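Sulfate adenylyltransferase (Allochromatium vinosum, PDB 4DNX) catalyses the transfer of the adenylyl group of ATP to sulfate, giving adenosine 5'-phosphosulfate and diphosphate, in dissimilatory sulfur metabolism. Local coordinates at the interface of chains A and B. Residues are numbered along the deposited sequence; one frame, centred on the assembly and turned at random. Chains: chain A/B, Sulfate adenylyltransferase.

Contact 1: the interface of chains A and B. Residues chain A 175, 178, 186, 190, 248, 252, 260-262; chain B 182, 185-186, 189.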
loop_
_atom_site.group_PDB
_atom_site.type_symbol
_atom_site.label_atom_id
_atom_site.label_comp_id
_atom_site.label_asym_id
_atom_site.label_seq_id
_atom_site.Cartn_x
_atom_site.Cartn_y
_atom_site.Cartn_z
ATOM N N ASP A 175 1.801 1.246 5.163
ATOM C CA ASP A 175 2.093 2.440 4.330
ATOM C C ASP A 175 3.305 2.303 3.435
ATOM O O ASP A 175 3.454 3.057 2.462
ATOM C CB ASP A 175 2.229 3.723 5.186
ATOM C CG ASP A 175 0.916 4.115 5.883
ATOM O OD1 ASP A 175 -0.191 3.677 5.429
ATOM O OD2 ASP A 175 0.961 4.880 6.867
ATOM N N ARG A 178 5.151 -2.347 -0.723
ATOM C CA ARG A 178 4.659 -2.154 -2.114
ATOM C C ARG A 178 5.013 -3.353 -2.961
ATOM O O ARG A 178 6.063 -3.949 -2.789
ATOM C CB ARG A 178 5.377 -0.962 -2.784
ATOM C CG ARG A 178 4.949 0.309 -2.213
ATOM C CD ARG A 178 3.594 0.767 -2.756
ATOM N NE ARG A 178 3.415 2.130 -2.302
ATOM C CZ ARG A 178 3.092 2.485 -1.057
ATOM N NH1 ARG A 178 2.840 1.569 -0.113
ATOM N NH2 ARG A 178 2.999 3.777 -0.757
ATOM N N GLU A 186 3.453 3.741 -10.155
ATOM C CA GLU A 186 3.815 5.041 -9.573
ATOM C C GLU A 186 4.974 5.738 -10.297
ATOM O O GLU A 186 4.911 6.954 -10.507
ATOM C CB GLU A 186 4.110 4.916 -8.087
ATOM C CG GLU A 186 4.592 6.206 -7.430
ATOM C CD GLU A 186 4.341 6.252 -5.927
ATOM O OE1 GLU A 186 4.522 7.354 -5.366
ATOM O OE2 GLU A 186 3.962 5.201 -5.313
ATOM N N ARG A 190 4.396 9.400 -12.208
ATOM C CA ARG A 190 5.194 10.541 -11.715
ATOM C C ARG A 190 6.053 11.118 -12.850
ATOM O O ARG A 190 6.656 12.203 -12.725
ATOM C CB ARG A 190 6.059 10.093 -10.538
ATOM C CG ARG A 190 5.330 9.927 -9.185
ATOM C CD ARG A 190 6.442 9.877 -8.214
ATOM N NE ARG A 190 6.162 9.464 -6.863
ATOM C CZ ARG A 190 6.789 9.994 -5.836
ATOM N NH1 ARG A 190 7.666 11.014 -6.020
ATOM N NH2 ARG A 190 6.487 9.584 -4.627
ATOM N N ARG A 248 11.593 9.801 5.730
ATOM C CA ARG A 248 10.606 10.712 5.097
ATOM C C ARG A 248 10.968 12.157 5.340
ATOM O O ARG A 248 10.762 13.011 4.459
ATOM C CB ARG A 248 9.198 10.450 5.592
ATOM C CG ARG A 248 8.638 9.154 5.028
ATOM C CD ARG A 248 7.210 9.017 5.534
ATOM N NE ARG A 248 6.657 7.657 5.413
ATOM C CZ ARG A 248 6.223 7.108 4.277
ATOM N NH1 ARG A 248 6.313 7.759 3.118
ATOM N NH2 ARG A 248 5.689 5.888 4.302
ATOM N N GLU A 252 11.677 14.920 2.356
ATOM C CA GLU A 252 10.871 16.151 2.263
ATOM C C GLU A 252 11.684 17.416 2.314
ATOM O O GLU A 252 11.383 18.375 1.587
ATOM C CB GLU A 252 9.817 16.162 3.365
ATOM C CG GLU A 252 8.495 15.587 2.870
ATOM C CD GLU A 252 8.316 14.113 3.196
ATOM O OE1 GLU A 252 7.653 13.851 4.227
ATOM O OE2 GLU A 252 8.809 13.227 2.436
ATOM N N VAL A 260 11.733 11.603 -4.861
ATOM C CA VAL A 260 11.936 10.436 -3.967
ATOM C C VAL A 260 10.649 9.621 -3.827
ATOM O O VAL A 260 9.577 10.223 -3.706
ATOM C CB VAL A 260 12.387 10.874 -2.557
ATOM C CG1 VAL A 260 12.584 9.633 -1.628
ATOM C CG2 VAL A 260 13.658 11.712 -2.636
ATOM N N MET A 261 10.766 8.276 -3.886
ATOM C CA MET A 261 9.702 7.367 -3.525
ATOM C C MET A 261 10.191 6.478 -2.394
ATOM O O MET A 261 11.165 5.780 -2.575
ATOM C CB MET A 261 9.374 6.465 -4.713
ATOM C CG MET A 261 8.391 7.016 -5.658
ATOM S SD MET A 261 8.252 5.903 -7.091
ATOM C CE MET A 261 7.757 4.385 -6.276
ATOM N N VAL A 262 9.511 6.521 -1.246
ATOM C CA VAL A 262 9.867 5.685 -0.071
ATOM C C VAL A 262 8.965 4.444 -0.040
ATOM O O VAL A 262 7.710 4.549 -0.007
ATOM C CB VAL A 262 9.772 6.478 1.241
ATOM C CG1 VAL A 262 10.144 5.605 2.454
ATOM C CG2 VAL A 262 10.741 7.700 1.201
ATOM N N GLU B 182 -0.719 7.825 4.395
ATOM C CA GLU B 182 0.102 7.595 3.214
ATOM C C GLU B 182 -0.229 8.534 2.081
ATOM O O GLU B 182 0.670 8.948 1.370
ATOM C CB GLU B 182 0.040 6.119 2.737
ATOM C CG GLU B 182 0.943 5.778 1.544
ATOM C CD GLU B 182 2.441 6.094 1.726
ATOM O OE1 GLU B 182 2.944 6.364 2.846
ATOM O OE2 GLU B 182 3.164 6.008 0.726
ATOM N N HIS B 185 1.539 11.700 2.849
ATOM C CA HIS B 185 2.992 11.565 2.526
ATOM C C HIS B 185 3.317 11.621 1.010
ATOM O O HIS B 185 4.353 12.209 0.612
ATOM C CB HIS B 185 3.555 10.264 3.076
ATOM C CG HIS B 185 3.694 10.246 4.561
ATOM N ND1 HIS B 185 3.480 9.110 5.315
ATOM C CD2 HIS B 185 4.072 11.210 5.425
ATOM C CE1 HIS B 185 3.678 9.390 6.591
ATOM N NE2 HIS B 185 4.046 10.654 6.686
ATOM N N GLU B 186 2.472 10.978 0.192
ATOM C CA GLU B 186 2.699 10.907 -1.246
ATOM C C GLU B 186 2.467 12.284 -1.883
ATOM O O GLU B 186 3.212 12.683 -2.786
ATOM C CB GLU B 186 1.753 9.914 -1.952
ATOM C CG GLU B 186 2.246 9.611 -3.373
ATOM C CD GLU B 186 1.569 8.443 -4.093
ATOM O OE1 GLU B 186 1.628 8.448 -5.354
ATOM O OE2 GLU B 186 1.021 7.518 -3.409
ATOM N N GLU B 189 5.720 14.016 -1.205
ATOM C CA GLU B 189 6.739 13.488 -2.162
ATOM C C GLU B 189 6.619 14.110 -3.565
ATOM O O GLU B 189 7.623 14.426 -4.239
ATOM C CB GLU B 189 6.603 11.951 -2.334
ATOM C CG GLU B 189 7.195 11.125 -1.172
ATOM C CD GLU B 189 7.197 9.602 -1.443
ATOM O OE1 GLU B 189 7.850 8.883 -0.659
ATOM O OE2 GLU B 189 6.539 9.121 -2.414
HETATM O O HOH W 1 10.214 13.792 -3.689
HETATM O O HOH W 2 7.663 9.943 1.857
#
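The least polar spot of this patch, where helix 180-190 of chain B lies against helices, a strand and a loop of chain A, is the crossing of A:Arg248 over the imidazole of B:His185. A:Arg248 CD lies 3.6 Å from the centroid of the B:His185 ring in a CH-pi contact, and the guanidinium runs nearly parallel to it, the planes 9° apart. Arginine suits the place: its CD methylene covers the ring, the guanidinium continues over ND1, and A:Arg248 NH2 forms a salt bridge to B:Glu182 OE1 at 3.1 Å, without an N-H aimed at that oxygen. B:Glu182 bends at chi2 (56°), and A:Arg178 NH2 meets B:Glu182 OE2 tip to tip at 2.7 Å, from above the carboxylate plane, in a salt bridge and strongly bent hydrogen bond (118° at H). A:Arg178 is steadied by NH1, which donates to the backbone O of A:Asp175 at 3.0 Å. Farther along, B:Glu189 stretches out beside strand 260-266, its OE1 accepting the backbone N-H of A:Val262 at 2.9 Å. Its OE2 pairs with A:Arg190, modelled too close for the separation to mean anything. A:Arg190 also grips A:Glu186 side-on, NE and NH2 both on OE1. Two carboxylate oxygens cannot bond unless one carries a proton, which is not seen; B:Glu186 may be protonated, or like charges tolerated, where A:Glu186 OE1 stands 3.1 Å from B:Glu186 OE1.

Contact 2: the interface of chains A and B. Residues chain A 189-191, 257-259; chain B 189-191, 257-258.
Each chain ends helix 180-190 with a glycine at positive phi (A:Gly191, 86°) and presents an asparagine in the left-handed region (A:Asn258, phi 54°), so that the backbone N-H of B:Asn258 points almost straight at the carbonyl O of A:Glu189, at 2.8 Å. The reciprocal bond, from A:Asn258 N to B:Glu189 O, is weak. Asparagine tolerates this backbone shape, and its amide is put to use: A:Asn258 ND2 binds the backbone O of A:Arg190, and B:Asn258 ND2 that of B:Arg190, while each OD1 takes an N-H from that arginine's NH1. Held this way, the two amides stack tip to tip across the two-fold, with A:Asn258 CG 3.7 Å from B:Asn258 CG. The arginines cross obliquely, A:Arg190 CG lying 3.9 Å from B:Arg190 CZ, so each guanidinium faces mainly aliphatic carbon, although A:Arg190 NE and B:Arg190 NE, of like charge, remain 4.5 Å apart. B:Arg190, extended from CG to NE, sends NH1 to A:Glu189 OE1 at 2.6 Å, on the syn lone pair and in the guanidinium plane. A:Glu189 meets B:Arg190 by bending at chi2 (-72°), unlike the extended B:Glu189. An alanine at B:Arg190 would remove the salt bridge, the cover over A:Arg190 and the brace on B:Asn258, and would probably loosen this part of the interface. A water joins A:Thr259 N to B:Glu189 O, lying 2.7 Å from that carbonyl oxygen.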
loop_
_atom_site.group_PDB
_atom_site.type_symbol
_atom_site.label_atom_id
_atom_site.label_comp_id
_atom_site.label_asym_id
_atom_site.label_seq_id
_atom_site.Cartn_x
_atom_site.Cartn_y
_atom_site.Cartn_z
ATOM N N GLU A 189 3.465 7.176 -13.545
ATOM C CA GLU A 189 2.627 8.325 -13.504
ATOM C C GLU A 189 3.400 9.573 -13.090
ATOM O O GLU A 189 3.123 10.659 -13.624
ATOM C CB GLU A 189 1.399 8.085 -12.631
ATOM C CG GLU A 189 0.262 9.059 -12.963
ATOM C CD GLU A 189 0.599 10.451 -12.466
ATOM O OE1 GLU A 189 1.292 10.481 -11.409
ATOM O OE2 GLU A 189 0.255 11.480 -13.106
ATOM N N ARG A 190 4.396 9.400 -12.208
ATOM C CA ARG A 190 5.194 10.541 -11.715
ATOM C C ARG A 190 6.053 11.118 -12.850
ATOM O O ARG A 190 6.656 12.203 -12.725
ATOM C CB ARG A 190 6.059 10.093 -10.538
ATOM C CG ARG A 190 5.330 9.927 -9.185
ATOM C CD ARG A 190 6.442 9.877 -8.214
ATOM N NE ARG A 190 6.162 9.464 -6.863
ATOM C CZ ARG A 190 6.789 9.994 -5.836
ATOM N NH1 ARG A 190 7.666 11.014 -6.020
ATOM N NH2 ARG A 190 6.487 9.584 -4.627
ATOM N N GLY A 191 6.110 10.400 -13.961
ATOM C CA GLY A 191 6.819 10.864 -15.178
ATOM C C GLY A 191 8.311 10.579 -15.272
ATOM O O GLY A 191 9.003 11.100 -16.168
ATOM N N PRO A 257 11.365 18.623 -5.185
ATOM C CA PRO A 257 10.018 18.043 -5.390
ATOM C C PRO A 257 9.976 16.920 -6.427
ATOM O O PRO A 257 10.637 16.978 -7.464
ATOM C CB PRO A 257 9.198 19.227 -5.923
ATOM C CG PRO A 257 9.936 20.414 -5.473
ATOM C CD PRO A 257 11.381 20.065 -5.497
ATOM N N ASN A 258 9.172 15.914 -6.120
ATOM C CA ASN A 258 8.971 14.761 -7.003
ATOM C C ASN A 258 10.283 14.064 -7.414
ATOM O O ASN A 258 10.521 13.803 -8.612
ATOM C CB ASN A 258 8.155 15.173 -8.247
ATOM C CG ASN A 258 7.699 13.932 -9.042
ATOM O OD1 ASN A 258 7.435 12.884 -8.426
ATOM N ND2 ASN A 258 7.647 14.027 -10.376
ATOM N N THR A 259 11.164 13.797 -6.431
ATOM C CA THR A 259 12.405 13.063 -6.717
ATOM C C THR A 259 12.586 11.824 -5.866
ATOM O O THR A 259 13.496 11.066 -6.137
ATOM C CB THR A 259 13.666 13.972 -6.576
ATOM O OG1 THR A 259 13.736 14.456 -5.229
ATOM C CG2 THR A 259 13.584 15.115 -7.525
ATOM N N GLU B 189 5.720 14.016 -1.205
ATOM C CA GLU B 189 6.739 13.488 -2.162
ATOM C C GLU B 189 6.619 14.110 -3.565
ATOM O O GLU B 189 7.623 14.426 -4.239
ATOM C CB GLU B 189 6.603 11.951 -2.334
ATOM C CG GLU B 189 7.195 11.125 -1.172
ATOM C CD GLU B 189 7.197 9.602 -1.443
ATOM O OE1 GLU B 189 7.850 8.883 -0.659
ATOM O OE2 GLU B 189 6.539 9.121 -2.414
ATOM N N ARG B 190 5.380 14.278 -3.998
ATOM C CA ARG B 190 5.120 14.725 -5.353
ATOM C C ARG B 190 5.202 16.266 -5.486
ATOM O O ARG B 190 5.285 16.788 -6.628
ATOM C CB ARG B 190 3.783 14.192 -5.799
ATOM C CG ARG B 190 3.723 12.639 -6.101
ATOM C CD ARG B 190 2.305 12.351 -6.416
ATOM N NE ARG B 190 1.982 10.992 -6.829
ATOM C CZ ARG B 190 1.628 10.670 -8.057
ATOM N NH1 ARG B 190 1.627 11.573 -9.055
ATOM N NH2 ARG B 190 1.321 9.401 -8.303
ATOM N N GLY B 191 5.199 16.964 -4.359
ATOM C CA GLY B 191 5.392 18.438 -4.342
ATOM C C GLY B 191 4.149 19.270 -4.653
ATOM O O GLY B 191 4.242 20.504 -4.901
ATOM N N PRO B 257 2.458 14.542 -16.868
ATOM C CA PRO B 257 3.294 13.877 -15.864
ATOM C C PRO B 257 3.081 14.399 -14.444
ATOM O O PRO B 257 3.009 15.626 -14.221
ATOM C CB PRO B 257 4.727 14.239 -16.292
ATOM C CG PRO B 257 4.621 14.762 -17.704
ATOM C CD PRO B 257 3.261 15.325 -17.839
ATOM N N ASN B 258 3.038 13.492 -13.475
ATOM C CA ASN B 258 2.908 13.866 -12.064
ATOM C C ASN B 258 1.651 14.717 -11.732
ATOM O O ASN B 258 1.741 15.765 -11.068
ATOM C CB ASN B 258 4.187 14.550 -11.509
ATOM C CG ASN B 258 4.155 14.684 -10.008
ATOM O OD1 ASN B 258 3.579 13.829 -9.297
ATOM N ND2 ASN B 258 4.757 15.771 -9.489
HETATM O O HOH W 3 10.214 13.792 -3.689
#

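Contact 3: the interface of chains A and B. Residues chain A 14, 16-18, 21, 164, 166; chain B 171-174, 240-241.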
loop_
_atom_site.group_PDB
_atom_site.type_symbol
_atom_site.label_atom_id
_atom_site.label_comp_id
_atom_site.label_asym_id
_atom_site.label_seq_id
_atom_site.Cartn_x
_atom_site.Cartn_y
_atom_site.Cartn_z
ATOM N N PHE A 14 -0.090 -12.978 -7.254
ATOM C CA PHE A 14 -1.210 -12.576 -6.362
ATOM C C PHE A 14 -2.545 -12.654 -7.080
ATOM O O PHE A 14 -2.653 -12.318 -8.275
ATOM C CB PHE A 14 -1.007 -11.146 -5.798
ATOM C CG PHE A 14 -2.141 -10.674 -4.950
ATOM C CD1 PHE A 14 -2.337 -11.180 -3.645
ATOM C CD2 PHE A 14 -3.005 -9.695 -5.434
ATOM C CE1 PHE A 14 -3.424 -10.726 -2.879
ATOM C CE2 PHE A 14 -4.094 -9.231 -4.700
ATOM C CZ PHE A 14 -4.315 -9.733 -3.408
ATOM N N TYR A 16 -5.386 -11.008 -7.858
ATOM C CA TYR A 16 -5.991 -9.658 -7.897
ATOM C C TYR A 16 -7.527 -9.587 -8.024
ATOM O O TYR A 16 -8.123 -8.623 -7.558
ATOM C CB TYR A 16 -5.377 -8.813 -9.014
ATOM C CG TYR A 16 -4.046 -8.189 -8.670
ATOM C CD1 TYR A 16 -3.977 -7.011 -7.911
ATOM C CD2 TYR A 16 -2.854 -8.788 -9.097
ATOM C CE1 TYR A 16 -2.752 -6.448 -7.566
ATOM C CE2 TYR A 16 -1.590 -8.208 -8.769
ATOM C CZ TYR A 16 -1.577 -7.010 -8.035
ATOM O OH TYR A 16 -0.393 -6.422 -7.698
ATOM N N ASP A 17 -8.172 -10.579 -8.660
ATOM C CA ASP A 17 -9.611 -10.573 -8.813
ATOM C C ASP A 17 -10.234 -10.963 -7.466
ATOM O O ASP A 17 -9.985 -12.076 -7.014
ATOM C CB ASP A 17 -10.012 -11.598 -9.876
ATOM C CG ASP A 17 -11.511 -11.630 -10.109
ATOM O OD1 ASP A 17 -12.059 -10.587 -10.483
ATOM O OD2 ASP A 17 -12.143 -12.695 -9.925
ATOM N N PRO A 18 -11.009 -10.082 -6.822
ATOM C CA PRO A 18 -11.509 -10.369 -5.472
ATOM C C PRO A 18 -12.443 -11.592 -5.425
ATOM O O PRO A 18 -12.399 -12.332 -4.459
ATOM C CB PRO A 18 -12.267 -9.102 -5.087
ATOM C CG PRO A 18 -11.574 -8.045 -5.850
ATOM C CD PRO A 18 -11.101 -8.636 -7.132
ATOM N N HIS A 21 -10.171 -14.596 -5.566
ATOM C CA HIS A 21 -9.526 -14.601 -4.234
ATOM C C HIS A 21 -10.387 -15.232 -3.137
ATOM O O HIS A 21 -9.916 -16.135 -2.387
ATOM C CB HIS A 21 -9.186 -13.149 -3.865
ATOM C CG HIS A 21 -8.339 -12.994 -2.636
ATOM N ND1 HIS A 21 -7.640 -11.833 -2.383
ATOM C CD2 HIS A 21 -8.136 -13.794 -1.554
ATOM C CE1 HIS A 21 -6.984 -11.947 -1.234
ATOM N NE2 HIS A 21 -7.284 -13.118 -0.699
ATOM N N LEU A 164 -2.345 -15.418 -1.841
ATOM C CA LEU A 164 -3.572 -14.842 -1.293
ATOM C C LEU A 164 -3.335 -13.589 -0.451
ATOM O O LEU A 164 -4.254 -12.803 -0.192
ATOM C CB LEU A 164 -4.334 -15.905 -0.461
ATOM C CG LEU A 164 -4.754 -17.131 -1.279
ATOM C CD1 LEU A 164 -5.588 -18.033 -0.358
ATOM C CD2 LEU A 164 -5.586 -16.755 -2.504
ATOM N N PHE A 166 0.177 -10.943 1.443
ATOM C CA PHE A 166 1.611 -10.645 1.534
ATOM C C PHE A 166 2.133 -10.759 2.933
ATOM O O PHE A 166 3.123 -10.078 3.294
ATOM C CB PHE A 166 1.864 -9.256 0.943
ATOM C CG PHE A 166 1.445 -9.164 -0.519
ATOM C CD1 PHE A 166 2.053 -9.979 -1.468
ATOM C CD2 PHE A 166 0.509 -8.235 -0.957
ATOM C CE1 PHE A 166 1.699 -9.924 -2.821
ATOM C CE2 PHE A 166 0.172 -8.158 -2.343
ATOM C CZ PHE A 166 0.760 -8.993 -3.264
ATOM N N THR B 171 -6.341 -6.361 2.128
ATOM C CA THR B 171 -6.085 -7.714 1.635
ATOM C C THR B 171 -6.503 -7.940 0.181
ATOM O O THR B 171 -5.758 -8.541 -0.627
ATOM C CB THR B 171 -6.836 -8.748 2.538
ATOM O OG1 THR B 171 -6.391 -8.552 3.879
ATOM C CG2 THR B 171 -6.504 -10.200 2.111
ATOM N N ASP B 172 -7.697 -7.449 -0.141
ATOM C CA ASP B 172 -8.270 -7.661 -1.472
ATOM C C ASP B 172 -7.793 -6.659 -2.502
ATOM O O ASP B 172 -7.818 -6.955 -3.707
ATOM C CB ASP B 172 -9.796 -7.610 -1.406
ATOM C CG ASP B 172 -10.409 -8.814 -0.689
ATOM O OD1 ASP B 172 -9.674 -9.677 -0.150
ATOM O OD2 ASP B 172 -11.657 -8.856 -0.628
ATOM N N PHE B 173 -7.378 -5.478 -2.045
ATOM C CA PHE B 173 -6.989 -4.372 -2.952
ATOM C C PHE B 173 -5.617 -3.778 -2.539
ATOM O O PHE B 173 -5.523 -2.570 -2.238
ATOM C CB PHE B 173 -8.064 -3.269 -2.962
ATOM C CG PHE B 173 -9.488 -3.794 -3.048
ATOM C CD1 PHE B 173 -10.028 -4.169 -4.277
ATOM C CD2 PHE B 173 -10.297 -3.854 -1.914
ATOM C CE1 PHE B 173 -11.345 -4.668 -4.355
ATOM C CE2 PHE B 173 -11.598 -4.357 -1.960
ATOM C CZ PHE B 173 -12.130 -4.765 -3.189
ATOM N N PRO B 174 -4.585 -4.625 -2.557
ATOM C CA PRO B 174 -3.253 -4.238 -1.977
ATOM C C PRO B 174 -2.542 -3.077 -2.686
ATOM O O PRO B 174 -1.758 -2.361 -2.023
ATOM C CB PRO B 174 -2.440 -5.536 -2.083
ATOM C CG PRO B 174 -3.014 -6.186 -3.360
ATOM C CD PRO B 174 -4.542 -6.006 -3.051
ATOM N N ALA B 240 -12.549 -5.264 -9.798
ATOM C CA ALA B 240 -11.692 -4.177 -9.375
ATOM C C ALA B 240 -10.367 -3.993 -10.157
ATOM O O ALA B 240 -10.036 -2.825 -10.464
ATOM C CB ALA B 240 -11.432 -4.256 -7.840
ATOM N N PRO B 241 -9.599 -5.046 -10.495
ATOM C CA PRO B 241 -8.330 -4.784 -11.187
ATOM C C PRO B 241 -8.506 -4.244 -12.611
ATOM O O PRO B 241 -7.642 -3.519 -13.092
ATOM C CB PRO B 241 -7.607 -6.127 -11.195
ATOM C CG PRO B 241 -8.631 -7.154 -10.832
ATOM C CD PRO B 241 -9.730 -6.478 -10.115
HETATM O O HOH W 4 -8.028 -9.764 -4.251
HETATM O O HOH W 5 -7.388 -6.208 -6.367
#
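In this patch of ATP sulfurylase the N-terminal PUA-like region of one subunit packs on the end of helix 167-172, the loop after it and the start of helix 240-254 of the other, and no direct polar bond crosses. B:Pro174, just beyond helix 167-172, carries much of the packing. Its CB touches the edge of the A:Phe166 ring, 3.7 Å from CE2. CG, the tip of the B:Pro174 pyrrolidine, meets the rim of A:Phe14 tip to tip, 3.5 Å from CE2, and B:Pro174 CD lies 3.6 Å from the same CE2. A rigid, wholly aliphatic ring suits this place, for it fits the angle between two aromatic rims. A:Phe14 is itself backed by A:Tyr16, whose ring face receives CD2 over its centre. Farther along, A:Pro18 sets its CG 3.7 Å from B:Phe173 CE1 and turns CD tip to tip towards CD of B:Pro241, the proline in the first turn of helix 240-254. Nearby, A:His21 holds its CG anti to the backbone N (chi1 -171°), which puts CE1 3.8 Å from the methyl CG2 of B:Thr171. Waters supply the polar links: one lies 2.8 Å from A:His21 ND1 and also binds the carbonyl O of B:Asp172, while another bridges that same oxygen to A:Tyr16 O.

Contacts 1 and 2 are neighbours, the centres of their C-alpha atoms about 9 Å apart, and share A:Arg190 and B:Glu189, so helix 180-190 serves both. Measured likewise, contact 3 lies about 22 Å from contact 1 and 26 Å from contact 2. Helix 240-254 takes part by its first turn from chain B in contact 3 and by a later stretch from chain A in contact 1; by symmetry each copy does both. A charged zone around the two-fold axis is thus paired with an apolar, water-linked outpost, where the N-terminal part of one chain meets helices 167-172 and 240-254 of the other. Such a two-fold boundary is compatible with a stable dimer.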